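Local coordinates for protein aminoacyl-tRNA synthetase (Cryptosporidium parvum, PDB 5F9Z) that probably catalyses the ATP-dependent attachment of proline to its tRNA, as a class II prolyl-tRNA synthetase, and binds the inhibitor halofuginone together with an ATP analogue, at residues A[359-364]-A[377-382]; A[305-310]-A[349-354]; A[80-85]-A[118-123]; A[128-133]-A[252-257]. All coordinates share one frame; numbering follows the deposited sequence.

Overall arrangement
From the N terminus the four contacts come in series, and none nests in or crosses another. Interaction 3 comes first and closes the loop from 80 to 123 in the catalytic region, beside the halofuginone pocket. Interaction 4 follows and closes a long loop, 128 to 257. It touches interaction 3 where Phe80 packs on Met128, and their centres are about 17 Å apart. Interaction 2 closes 305 to 354 by laying a helix on the sheet of the anticodon-binding domain. Interaction 1 closes 359 to 382 in that same sheet, where strands 304-308 and 361-365 are neighbours. The nearest atoms of interactions 1 and 3 are about 32 Å apart.

Interaction 1 (A[359-364]-A[377-382]); sequences VCLRFE and VVVRDN
Leu361, Arg362 and Phe363 pair with Val379, Val378 and Val377 as antiparallel strands, their short axes 4.9 Å apart at closest. The strands belong to the mixed five-stranded sheet of the anticodon-binding domain. Arg362 and Val378 form the hydrogen-bonded pair, with Arg362 N to Val378 O at 3.2 Å and the return bond also nearly straight. Beyond Leu361 and Val379 the pairing continues in a more bent bond from Arg380 N to Cys360 O (140° at the hydrogen).

Leu361, Phe363, Val377 and Val379 share one face of the sheet, toward helix 393-417. Leu361 CD2 reaches Val379 CG2 at 3.9 Å and also lies near Val377 CG1. The Phe363 ring runs beside Val377 and meets its CG2 obliquely through CE1, at 3.5 Å.

Arg362 and Val378 lie side by side on the other face. Arg362 CG sits between the backbone N and the carbonyl carbon (chi1 72°), and the extended chain carries the guanidinium across Val378, whose CG1 lies over one face of it. Glu355 makes a salt bridge with Arg362 NH1. In the other salt bridge Arg362 NE bonds to Glu364 OE2 at 3.0 Å, close to the guanidinium plane and on the anti lone pair of the carboxylate.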
# COMPACT_ATOMS: atom_id res chain seq x y z
N VAL A 359 -5.91 15.77 -8.50
CA VAL A 359 -7.37 15.85 -8.54
C VAL A 359 -7.87 15.20 -9.82
O VAL A 359 -7.40 15.51 -10.92
CB VAL A 359 -7.83 17.31 -8.43
CG1 VAL A 359 -9.35 17.39 -8.55
CG2 VAL A 359 -7.37 17.92 -7.11
N CYS A 360 -8.84 14.29 -9.67
CA CYS A 360 -9.26 13.45 -10.79
C CYS A 360 -9.83 14.27 -11.94
O CYS A 360 -9.46 14.08 -13.10
CB CYS A 360 -10.28 12.42 -10.31
SG CYS A 360 -9.74 11.47 -8.88
N LEU A 361 -10.74 15.19 -11.63
CA LEU A 361 -11.40 15.99 -12.65
C LEU A 361 -11.35 17.46 -12.26
O LEU A 361 -11.45 17.80 -11.07
CB LEU A 361 -12.87 15.56 -12.84
CG LEU A 361 -13.16 14.07 -13.05
CD1 LEU A 361 -14.66 13.82 -12.98
CD2 LEU A 361 -12.59 13.59 -14.38
N ARG A 362 -11.20 18.33 -13.25
CA ARG A 362 -11.33 19.76 -13.04
C ARG A 362 -12.46 20.29 -13.91
O ARG A 362 -12.61 19.87 -15.06
CB ARG A 362 -10.02 20.51 -13.34
CG ARG A 362 -9.63 20.63 -14.80
CD ARG A 362 -8.77 21.86 -15.01
NE ARG A 362 -8.12 21.89 -16.32
CZ ARG A 362 -6.89 21.44 -16.54
NH1 ARG A 362 -6.18 20.93 -15.55
NH2 ARG A 362 -6.37 21.50 -17.76
N PHE A 363 -13.25 21.19 -13.35
CA PHE A 363 -14.36 21.82 -14.05
C PHE A 363 -13.97 23.25 -14.39
O PHE A 363 -13.69 24.05 -13.48
CB PHE A 363 -15.64 21.80 -13.22
CG PHE A 363 -16.26 20.44 -13.07
CD1 PHE A 363 -15.70 19.32 -13.67
CD2 PHE A 363 -17.42 20.27 -12.32
CE1 PHE A 363 -16.27 18.07 -13.52
CE2 PHE A 363 -18.00 19.03 -12.18
CZ PHE A 363 -17.42 17.93 -12.78
N GLU A 364 -13.93 23.57 -15.67
CA GLU A 364 -13.67 24.93 -16.14
C GLU A 364 -15.01 25.60 -16.42
O GLU A 364 -15.76 25.14 -17.29
CB GLU A 364 -12.78 24.92 -17.38
CG GLU A 364 -11.46 24.19 -17.17
CD GLU A 364 -10.63 24.13 -18.44
OE1 GLU A 364 -11.09 24.62 -19.48
OE2 GLU A 364 -9.51 23.57 -18.38
N VAL A 377 -15.08 19.62 -18.59
CA VAL A 377 -14.42 18.63 -17.75
C VAL A 377 -13.11 18.23 -18.41
O VAL A 377 -13.08 17.90 -19.60
CB VAL A 377 -15.32 17.40 -17.52
CG1 VAL A 377 -14.65 16.43 -16.56
CG2 VAL A 377 -16.68 17.83 -17.01
N VAL A 378 -12.03 18.26 -17.64
CA VAL A 378 -10.72 17.79 -18.08
C VAL A 378 -10.29 16.68 -17.14
O VAL A 378 -10.23 16.87 -15.92
CB VAL A 378 -9.68 18.93 -18.10
CG1 VAL A 378 -8.35 18.42 -18.64
CG2 VAL A 378 -10.18 20.10 -18.93
N VAL A 379 -9.99 15.51 -17.71
CA VAL A 379 -9.60 14.34 -16.93
C VAL A 379 -8.11 14.39 -16.67
O VAL A 379 -7.31 14.74 -17.55
CB VAL A 379 -10.00 13.05 -17.67
CG1 VAL A 379 -9.76 11.83 -16.79
CG2 VAL A 379 -11.46 13.11 -18.10
N ARG A 380 -7.72 14.04 -15.44
CA ARG A 380 -6.35 14.27 -14.99
C ARG A 380 -5.35 13.36 -15.71
O ARG A 380 -4.32 13.83 -16.20
CB ARG A 380 -6.26 14.06 -13.48
CG ARG A 380 -4.84 13.94 -12.93
CD ARG A 380 -4.04 15.21 -13.14
NE ARG A 380 -2.69 15.08 -12.59
CZ ARG A 380 -1.67 14.54 -13.24
NH1 ARG A 380 -1.84 14.07 -14.47
NH2 ARG A 380 -0.48 14.46 -12.66
N ASP A 381 -5.65 12.06 -15.78
CA ASP A 381 -4.62 11.10 -16.18
C ASP A 381 -4.44 11.00 -17.69
O ASP A 381 -3.37 10.55 -18.13
CB ASP A 381 -4.95 9.72 -15.61
CG ASP A 381 -6.25 9.15 -16.14
OD1 ASP A 381 -7.20 9.94 -16.36
OD2 ASP A 381 -6.32 7.92 -16.34
N ASN A 382 -5.42 11.39 -18.50
CA ASN A 382 -5.31 11.24 -19.95
C ASN A 382 -5.67 12.50 -20.73
O ASN A 382 -5.76 12.44 -21.96
CB ASN A 382 -6.18 10.07 -20.43
CG ASN A 382 -7.64 10.23 -20.06
OD1 ASN A 382 -8.05 11.26 -19.51
ND2 ASN A 382 -8.45 9.22 -20.36

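Interaction 2 (A[305-310]-A[349-354]); sequences IIIPII and WKYNHW
Ile305 and Ile307 of strand 304-308 meet Lys350, Tyr351 and Trp354 of helix 347-356, so the helix lies on one face of the sheet in the alpha/beta anticodon-binding domain. Strand and helix run nearly antiparallel (169°), with short axes 9.9 Å apart. The intervening Ile306 points to the other face, where helix 317-332 packs.

The CH-pi contact is made by Ile305 on Trp354. Ile305 CG1 is anti to the backbone N (chi1 -178°) and stands almost straight above the five-membered ring, 3.5 Å from its centroid. CD1 continues over the same face toward CE2. The opposite face of the indole is met by His353 CD2, so the ring is held from both sides.

The rest is apolar packing. Ile307 CD1 lies at the edge of the Tyr351 ring, 3.6 Å from Tyr351 CD1, and also approaches Trp354 CD1. The Ile307 and Lys350 side chains run past each other in opposite directions, and Ile307 CG2 meets Lys350 CD. Ile309 CD1 comes to the phenol end of the same tyrosine ring, near its plane.

No hydrogen bond joins the two segments. The polar ends of Lys350 and Trp354 both turn to Asp340: Lys350 NZ bonds to its backbone O, and Trp354 NE1 bonds to its carboxylate atom OD2.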
# COMPACT_ATOMS: atom_id res chain seq x y z
N ILE A 305 -12.31 19.50 -8.79
CA ILE A 305 -12.03 20.89 -8.46
C ILE A 305 -12.73 21.77 -9.48
O ILE A 305 -12.60 21.56 -10.69
CB ILE A 305 -10.51 21.17 -8.41
CG1 ILE A 305 -10.24 22.62 -8.01
CG2 ILE A 305 -9.83 20.83 -9.73
CD1 ILE A 305 -10.61 22.92 -6.57
N ILE A 306 -13.52 22.72 -9.00
CA ILE A 306 -14.29 23.62 -9.85
C ILE A 306 -13.49 24.91 -9.99
O ILE A 306 -13.33 25.66 -9.02
CB ILE A 306 -15.69 23.88 -9.29
CG1 ILE A 306 -16.45 22.56 -9.12
CG2 ILE A 306 -16.46 24.82 -10.20
CD1 ILE A 306 -17.86 22.73 -8.59
N ILE A 307 -13.00 25.17 -11.20
CA ILE A 307 -12.16 26.34 -11.45
C ILE A 307 -12.90 27.30 -12.37
O ILE A 307 -12.90 27.10 -13.59
CB ILE A 307 -10.80 25.92 -12.04
CG1 ILE A 307 -10.12 24.90 -11.13
CG2 ILE A 307 -9.92 27.14 -12.25
CD1 ILE A 307 -8.80 24.39 -11.67
N PRO A 308 -13.54 28.33 -11.84
CA PRO A 308 -14.18 29.33 -12.71
C PRO A 308 -13.13 30.17 -13.43
O PRO A 308 -12.12 30.56 -12.85
CB PRO A 308 -15.01 30.17 -11.74
CG PRO A 308 -14.31 30.02 -10.43
CD PRO A 308 -13.77 28.62 -10.41
N ILE A 309 -13.39 30.44 -14.71
CA ILE A 309 -12.48 31.24 -15.52
C ILE A 309 -12.56 32.69 -15.06
O ILE A 309 -13.43 33.45 -15.50
CB ILE A 309 -12.81 31.12 -17.02
CG1 ILE A 309 -12.85 29.65 -17.43
CG2 ILE A 309 -11.78 31.87 -17.85
CD1 ILE A 309 -11.59 28.89 -17.11
N ILE A 310 -11.65 33.07 -14.16
CA ILE A 310 -11.62 34.42 -13.61
C ILE A 310 -10.16 34.79 -13.35
O ILE A 310 -9.29 33.93 -13.24
CB ILE A 310 -12.45 34.54 -12.31
CG1 ILE A 310 -12.93 35.97 -12.10
CG2 ILE A 310 -11.65 34.05 -11.11
CD1 ILE A 310 -13.91 36.45 -13.15
N TRP A 349 -2.49 28.58 -13.63
CA TRP A 349 -1.84 28.27 -12.36
C TRP A 349 -2.64 27.24 -11.57
O TRP A 349 -2.08 26.29 -11.02
CB TRP A 349 -1.65 29.55 -11.54
CG TRP A 349 -0.87 29.35 -10.26
CD1 TRP A 349 0.45 29.62 -10.06
CD2 TRP A 349 -1.37 28.84 -9.01
NE1 TRP A 349 0.81 29.31 -8.77
CE2 TRP A 349 -0.29 28.83 -8.11
CE3 TRP A 349 -2.62 28.40 -8.57
CZ2 TRP A 349 -0.42 28.40 -6.79
CZ3 TRP A 349 -2.75 27.96 -7.27
CH2 TRP A 349 -1.66 27.97 -6.39
N LYS A 350 -3.96 27.42 -11.51
CA LYS A 350 -4.80 26.48 -10.77
C LYS A 350 -4.82 25.12 -11.45
O LYS A 350 -4.88 24.08 -10.78
CB LYS A 350 -6.22 27.02 -10.65
CG LYS A 350 -6.31 28.40 -10.02
CD LYS A 350 -7.77 28.81 -9.87
CE LYS A 350 -7.89 30.28 -9.55
NZ LYS A 350 -9.32 30.70 -9.45
N TYR A 351 -4.79 25.10 -12.79
CA TYR A 351 -4.79 23.83 -13.51
C TYR A 351 -3.60 22.97 -13.09
O TYR A 351 -3.77 21.82 -12.67
CB TYR A 351 -4.76 24.08 -15.02
CG TYR A 351 -5.99 24.77 -15.56
CD1 TYR A 351 -7.14 24.91 -14.80
CD2 TYR A 351 -6.00 25.29 -16.85
CE1 TYR A 351 -8.26 25.54 -15.29
CE2 TYR A 351 -7.11 25.93 -17.36
CZ TYR A 351 -8.24 26.05 -16.58
OH TYR A 351 -9.35 26.68 -17.08
N ASN A 352 -2.39 23.53 -13.17
CA ASN A 352 -1.21 22.78 -12.76
C ASN A 352 -1.22 22.49 -11.27
O ASN A 352 -0.78 21.42 -10.84
CB ASN A 352 0.06 23.56 -13.15
CG ASN A 352 1.31 22.98 -12.52
OD1 ASN A 352 1.85 21.98 -13.00
ND2 ASN A 352 1.78 23.60 -11.44
N HIS A 353 -1.72 23.43 -10.46
CA HIS A 353 -1.71 23.25 -9.01
C HIS A 353 -2.50 22.01 -8.60
O HIS A 353 -2.01 21.18 -7.82
CB HIS A 353 -2.28 24.49 -8.32
CG HIS A 353 -2.38 24.36 -6.83
ND1 HIS A 353 -1.31 24.59 -5.99
CD2 HIS A 353 -3.42 24.02 -6.04
CE1 HIS A 353 -1.69 24.40 -4.74
NE2 HIS A 353 -2.97 24.05 -4.74
N TRP A 354 -3.72 21.86 -9.12
CA TRP A 354 -4.53 20.70 -8.79
C TRP A 354 -4.18 19.47 -9.62
O TRP A 354 -4.60 18.37 -9.27
CB TRP A 354 -6.02 21.04 -8.96
CG TRP A 354 -6.45 22.18 -8.08
CD1 TRP A 354 -6.70 23.46 -8.47
CD2 TRP A 354 -6.67 22.14 -6.66
NE1 TRP A 354 -7.07 24.22 -7.38
CE2 TRP A 354 -7.05 23.44 -6.26
CE3 TRP A 354 -6.58 21.14 -5.70
CZ2 TRP A 354 -7.35 23.75 -4.94
CZ3 TRP A 354 -6.87 21.45 -4.38
CH2 TRP A 354 -7.25 22.75 -4.01

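Interaction 3 (A[80-85]-A[118-123]); sequences FPIFVT and IAIRPT. With HFG (7-bromo-6-chloro-3-{3-[(2R,3S)-3-hydroxypiperidin-2-yl]-2-oxopropyl}quinazolin-4(3H)-one), chain E.
Arg121 CG is anti to the backbone N (chi1 161°), and a bend at chi3 (58°) turns the guanidinium over Ile82, whose CA lies 3.8 Å above the centre of one face. The anti torsion of Thr123 (chi1 179°) points OG1 at the bound halofuginone.

The guanidinium is fixed at its edge as well. A water in its plane accepts from Arg121 NH1 at 2.6 Å and donates to Pro81 O. NH2 lies near Ile82 CG1 and has weak bonds to Ser151 O and Tyr79 OH.

Strand 83-85 is an outer strand of a three-stranded antiparallel sheet, and strand 112-120 is the middle one. Val84 and Ala119 make the hydrogen-bonded pair, with Ala119 N to Val84 O at 3.0 Å. The pairing reaches Arg121, whose N bonds to Ile82 O at 2.8 Å, nearly along the C=O axis. On the face of Phe83 and Ile120, Phe83 CB meets Ile118 CG2 at 3.6 Å. Ile82 CG2 lies over the centre of the Phe83 ring.

Past the strand, Thr123 and Glu125 fit the Thr-x-Glu (TXE) loop that lines the proline site in prolyl-tRNA synthetases; Pro122 comes just before it. Pro122 packs against the halogenated end of the quinazolinone, with CG 3.6 Å from CL1. The piperidine, generally taken to mimic proline, gives a hydrogen bond from N1' to Thr123 OG1 (3.1 Å). Glu125 OE1 holds that same hydroxyl as a second-shell partner, and His244 NE2 is another hydrogen-bonding partner of the ligand.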
# COMPACT_ATOMS: atom_id res chain seq x y z
N PHE A 80 -2.97 -1.36 22.86
CA PHE A 80 -1.94 -1.79 23.78
C PHE A 80 -0.82 -0.75 23.85
O PHE A 80 -0.61 0.01 22.89
CB PHE A 80 -1.37 -3.14 23.35
CG PHE A 80 -2.33 -4.28 23.52
CD1 PHE A 80 -3.39 -4.45 22.64
CD2 PHE A 80 -2.18 -5.19 24.56
CE1 PHE A 80 -4.28 -5.50 22.80
CE2 PHE A 80 -3.06 -6.24 24.72
CZ PHE A 80 -4.11 -6.39 23.84
N PRO A 81 -0.10 -0.67 24.97
CA PRO A 81 0.85 0.43 25.16
C PRO A 81 1.97 0.42 24.13
O PRO A 81 2.31 -0.60 23.53
CB PRO A 81 1.40 0.17 26.57
CG PRO A 81 0.34 -0.62 27.25
CD PRO A 81 -0.24 -1.49 26.18
N ILE A 82 2.55 1.61 23.93
CA ILE A 82 3.69 1.77 23.03
C ILE A 82 4.96 1.17 23.63
O ILE A 82 5.91 0.89 22.89
CB ILE A 82 3.89 3.26 22.71
CG1 ILE A 82 4.90 3.45 21.57
CG2 ILE A 82 4.34 4.03 23.95
CD1 ILE A 82 5.29 4.89 21.33
N PHE A 83 4.99 0.96 24.94
CA PHE A 83 6.19 0.53 25.63
C PHE A 83 6.15 -0.97 25.91
O PHE A 83 5.07 -1.57 26.02
CB PHE A 83 6.37 1.30 26.93
CG PHE A 83 6.76 2.74 26.73
CD1 PHE A 83 7.63 3.10 25.72
CD2 PHE A 83 6.23 3.73 27.55
CE1 PHE A 83 7.98 4.42 25.53
CE2 PHE A 83 6.58 5.05 27.36
CZ PHE A 83 7.46 5.40 26.35
N VAL A 84 7.33 -1.56 26.03
CA VAL A 84 7.46 -2.97 26.39
C VAL A 84 8.83 -3.17 27.02
O VAL A 84 9.83 -2.65 26.55
CB VAL A 84 7.26 -3.88 25.15
CG1 VAL A 84 8.18 -3.47 24.02
CG2 VAL A 84 7.48 -5.33 25.53
N THR A 85 8.85 -3.93 28.12
CA THR A 85 10.09 -4.17 28.84
C THR A 85 11.04 -5.02 28.01
O THR A 85 10.64 -5.72 27.07
CB THR A 85 9.81 -4.85 30.18
OG1 THR A 85 9.19 -6.12 29.95
CG2 THR A 85 8.90 -3.99 31.03
N ILE A 118 13.55 0.83 28.38
CA ILE A 118 12.24 0.39 27.90
C ILE A 118 12.20 0.54 26.39
O ILE A 118 12.60 1.58 25.85
CB ILE A 118 11.11 1.19 28.57
CG1 ILE A 118 11.14 0.99 30.08
CG2 ILE A 118 9.76 0.78 28.00
CD1 ILE A 118 10.11 1.81 30.83
N ALA A 119 11.73 -0.50 25.71
CA ALA A 119 11.71 -0.54 24.25
C ALA A 119 10.45 0.11 23.70
O ALA A 119 9.36 -0.07 24.25
CB ALA A 119 11.82 -1.98 23.75
N ILE A 120 10.61 0.86 22.62
CA ILE A 120 9.46 1.34 21.85
C ILE A 120 8.98 0.21 20.95
O ILE A 120 9.78 -0.46 20.29
CB ILE A 120 9.83 2.58 21.03
CG1 ILE A 120 10.20 3.75 21.95
CG2 ILE A 120 8.67 2.99 20.13
CD1 ILE A 120 10.45 5.04 21.21
N ARG A 121 7.67 -0.01 20.93
CA ARG A 121 7.00 -1.08 20.22
C ARG A 121 7.41 -1.16 18.75
O ARG A 121 7.12 -0.25 17.97
CB ARG A 121 5.49 -0.89 20.34
CG ARG A 121 4.64 -1.62 19.32
CD ARG A 121 3.20 -1.17 19.42
NE ARG A 121 3.07 0.28 19.23
CZ ARG A 121 2.05 1.01 19.68
NH1 ARG A 121 1.08 0.43 20.37
NH2 ARG A 121 2.02 2.31 19.45
N PRO A 122 8.11 -2.23 18.34
CA PRO A 122 8.30 -2.50 16.91
C PRO A 122 7.23 -3.40 16.33
O PRO A 122 7.11 -3.50 15.10
CB PRO A 122 9.67 -3.20 16.89
CG PRO A 122 9.66 -3.99 18.17
CD PRO A 122 8.85 -3.19 19.18
N THR A 123 6.46 -4.05 17.21
CA THR A 123 5.35 -4.93 16.88
C THR A 123 4.82 -5.46 18.21
O THR A 123 5.55 -5.45 19.21
CB THR A 123 5.78 -6.07 15.96
OG1 THR A 123 4.65 -6.92 15.69
CG2 THR A 123 6.89 -6.87 16.60
O4' HFG E . 6.09 -7.94 12.83
C21 HFG E . 6.31 -8.98 12.30
C3' HFG E . 5.16 -10.00 12.06
C2' HFG E . 3.77 -9.37 12.16
N1' HFG E . 3.59 -8.77 13.42
C6' HFG E . 2.53 -7.80 13.38
C5' HFG E . 1.60 -7.99 12.18
C4' HFG E . 2.30 -7.85 10.93
C39 HFG E . 3.62 -8.34 11.02
O7' HFG E . 4.02 -9.02 9.72
C1' HFG E . 7.83 -9.36 11.79
N3 HFG E . 8.83 -8.42 12.46
C4 HFG E . 9.08 -8.54 13.82
O11 HFG E . 8.49 -9.39 14.49
C10 HFG E . 9.97 -7.70 14.42
C5 HFG E . 10.26 -7.79 15.83
C2 HFG E . 9.46 -7.52 11.75
N1 HFG E . 10.35 -6.68 12.30
C9 HFG E . 10.61 -6.76 13.64
C8 HFG E . 11.54 -5.88 14.22
C7 HFG E . 11.82 -5.98 15.61
BR1 HFG E . 13.11 -4.75 16.41
C6 HFG E . 11.16 -6.93 16.40
CL1 HFG E . 11.51 -7.04 18.13
O HOH W 1 0.85 -1.91 21.41

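Interaction 4 (A[128-133]-A[252-257]); sequences MYPYFA and KMFGVE
Tyr129 sets its edge toward the face of Phe254 in an offset edge-to-face pair, the planes at 80° and the centroids 5.9 Å apart. This is the tight side of the contact. Tyr129 CB stands over the same face of Phe254, 4.0 Å from the centroid, and makes a CH-pi contact there. Pro130 CG comes obliquely to the CD1-CE1 side of the ring, across from the CD2 side that Tyr129 meets, and is 3.6 Å from Phe254 CE1. Tyr129 is buried, and its hydroxyl bonds to His175 ND1. The nearest atoms of the Tyr129 side chain and of the bound HFG (halofuginone) are about 6 Å apart.

Both segments belong to the class II synthetase core, where helix 125-135 packs against the C-terminal end of helix 249-254. Pro130 has no N-H to give to the preceding turn, and the helix is kinked there. Met128 O takes bonds from both Tyr131 N and Phe132 N.

Gly255, just past the helix, has positive phi (75°), and Val256 follows at the centre of an inverse gamma turn. Val256 is buried and sets CG2 by the helix backbone, 3.7 Å from Tyr129 O. The same methyl touches Ala133 CB.

No hydrogen bond joins the two segments anywhere. The loose part is at Gly255, which is partly exposed and adds little to the contact. Its carbonyl still meets Ala133 CB, which packs on backbone oxygens, 3.3 Å from Gly255 O and a little farther from Phe254 O.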
# COMPACT_ATOMS: atom_id res chain seq x y z
N MET A 128 0.99 -8.11 23.45
CA MET A 128 -0.38 -8.60 23.53
C MET A 128 -0.48 -10.05 24.01
O MET A 128 -1.35 -10.37 24.82
CB MET A 128 -1.06 -8.48 22.16
CG MET A 128 -1.12 -7.06 21.62
SD MET A 128 -1.66 -6.99 19.90
CE MET A 128 -3.24 -7.82 20.02
N TYR A 129 0.39 -10.93 23.52
CA TYR A 129 0.21 -12.36 23.76
C TYR A 129 0.28 -12.77 25.23
O TYR A 129 -0.44 -13.72 25.59
CB TYR A 129 1.22 -13.15 22.92
CG TYR A 129 1.03 -13.02 21.43
CD1 TYR A 129 -0.11 -12.40 20.91
CD2 TYR A 129 1.97 -13.50 20.54
CE1 TYR A 129 -0.29 -12.27 19.54
CE2 TYR A 129 1.79 -13.38 19.17
CZ TYR A 129 0.66 -12.76 18.68
OH TYR A 129 0.48 -12.64 17.32
N PRO A 130 1.10 -12.17 26.10
CA PRO A 130 0.98 -12.48 27.53
C PRO A 130 -0.41 -12.23 28.08
O PRO A 130 -0.80 -12.85 29.08
CB PRO A 130 2.02 -11.57 28.18
CG PRO A 130 3.05 -11.40 27.13
CD PRO A 130 2.31 -11.37 25.82
N TYR A 131 -1.17 -11.32 27.46
CA TYR A 131 -2.55 -11.08 27.88
C TYR A 131 -3.55 -11.92 27.11
O TYR A 131 -4.68 -12.11 27.59
CB TYR A 131 -2.87 -9.59 27.74
CG TYR A 131 -2.03 -8.73 28.65
CD1 TYR A 131 -0.78 -8.26 28.25
CD2 TYR A 131 -2.47 -8.41 29.93
CE1 TYR A 131 -0.01 -7.49 29.09
CE2 TYR A 131 -1.70 -7.64 30.78
CZ TYR A 131 -0.47 -7.18 30.35
OH TYR A 131 0.30 -6.41 31.20
N PHE A 132 -3.18 -12.43 25.93
CA PHE A 132 -4.00 -13.44 25.28
C PHE A 132 -4.08 -14.70 26.13
O PHE A 132 -5.15 -15.31 26.26
CB PHE A 132 -3.45 -13.78 23.89
CG PHE A 132 -3.84 -12.79 22.83
CD1 PHE A 132 -4.39 -11.56 23.16
CD2 PHE A 132 -3.66 -13.10 21.49
CE1 PHE A 132 -4.74 -10.65 22.17
CE2 PHE A 132 -4.01 -12.20 20.50
CZ PHE A 132 -4.55 -10.97 20.84
N ALA A 133 -2.96 -15.11 26.73
CA ALA A 133 -2.96 -16.26 27.62
C ALA A 133 -3.79 -16.01 28.86
O ALA A 133 -4.36 -16.95 29.43
CB ALA A 133 -1.52 -16.63 28.00
N LYS A 252 2.59 -21.63 22.23
CA LYS A 252 3.45 -22.50 23.03
C LYS A 252 4.41 -21.69 23.88
O LYS A 252 4.65 -22.02 25.05
CB LYS A 252 4.21 -23.47 22.13
CG LYS A 252 3.40 -24.64 21.62
CD LYS A 252 4.18 -25.41 20.55
CE LYS A 252 3.42 -26.64 20.08
NZ LYS A 252 4.11 -27.31 18.95
N MET A 253 4.99 -20.63 23.31
CA MET A 253 6.02 -19.87 24.01
C MET A 253 5.46 -18.82 24.96
O MET A 253 6.19 -18.34 25.83
CB MET A 253 6.97 -19.23 22.98
CG MET A 253 6.86 -17.73 22.82
SD MET A 253 7.79 -17.19 21.36
CE MET A 253 8.24 -15.51 21.81
N PHE A 254 4.18 -18.47 24.83
CA PHE A 254 3.52 -17.56 25.75
C PHE A 254 2.48 -18.24 26.62
O PHE A 254 1.89 -17.58 27.49
CB PHE A 254 2.88 -16.39 24.99
CG PHE A 254 3.86 -15.33 24.58
CD1 PHE A 254 4.32 -14.41 25.49
CD2 PHE A 254 4.31 -15.26 23.27
CE1 PHE A 254 5.23 -13.43 25.12
CE2 PHE A 254 5.21 -14.28 22.89
CZ PHE A 254 5.67 -13.37 23.81
N GLY A 255 2.22 -19.53 26.42
CA GLY A 255 1.24 -20.22 27.23
C GLY A 255 -0.20 -19.89 26.91
O GLY A 255 -1.06 -19.94 27.80
N VAL A 256 -0.49 -19.54 25.65
CA VAL A 256 -1.86 -19.29 25.23
C VAL A 256 -2.52 -20.63 24.91
O VAL A 256 -2.56 -21.05 23.75
CB VAL A 256 -1.92 -18.34 24.02
CG1 VAL A 256 -3.35 -17.96 23.71
CG2 VAL A 256 -1.07 -17.10 24.28
N GLU A 257 -3.04 -21.30 25.93
CA GLU A 257 -3.68 -22.59 25.76
C GLU A 257 -5.11 -22.54 26.30
O GLU A 257 -5.42 -21.75 27.20
CB GLU A 257 -2.90 -23.71 26.45
CG GLU A 257 -2.87 -23.62 27.97
CD GLU A 257 -2.19 -24.82 28.61
OE1 GLU A 257 -1.51 -25.58 27.89
OE2 GLU A 257 -2.35 -25.01 29.83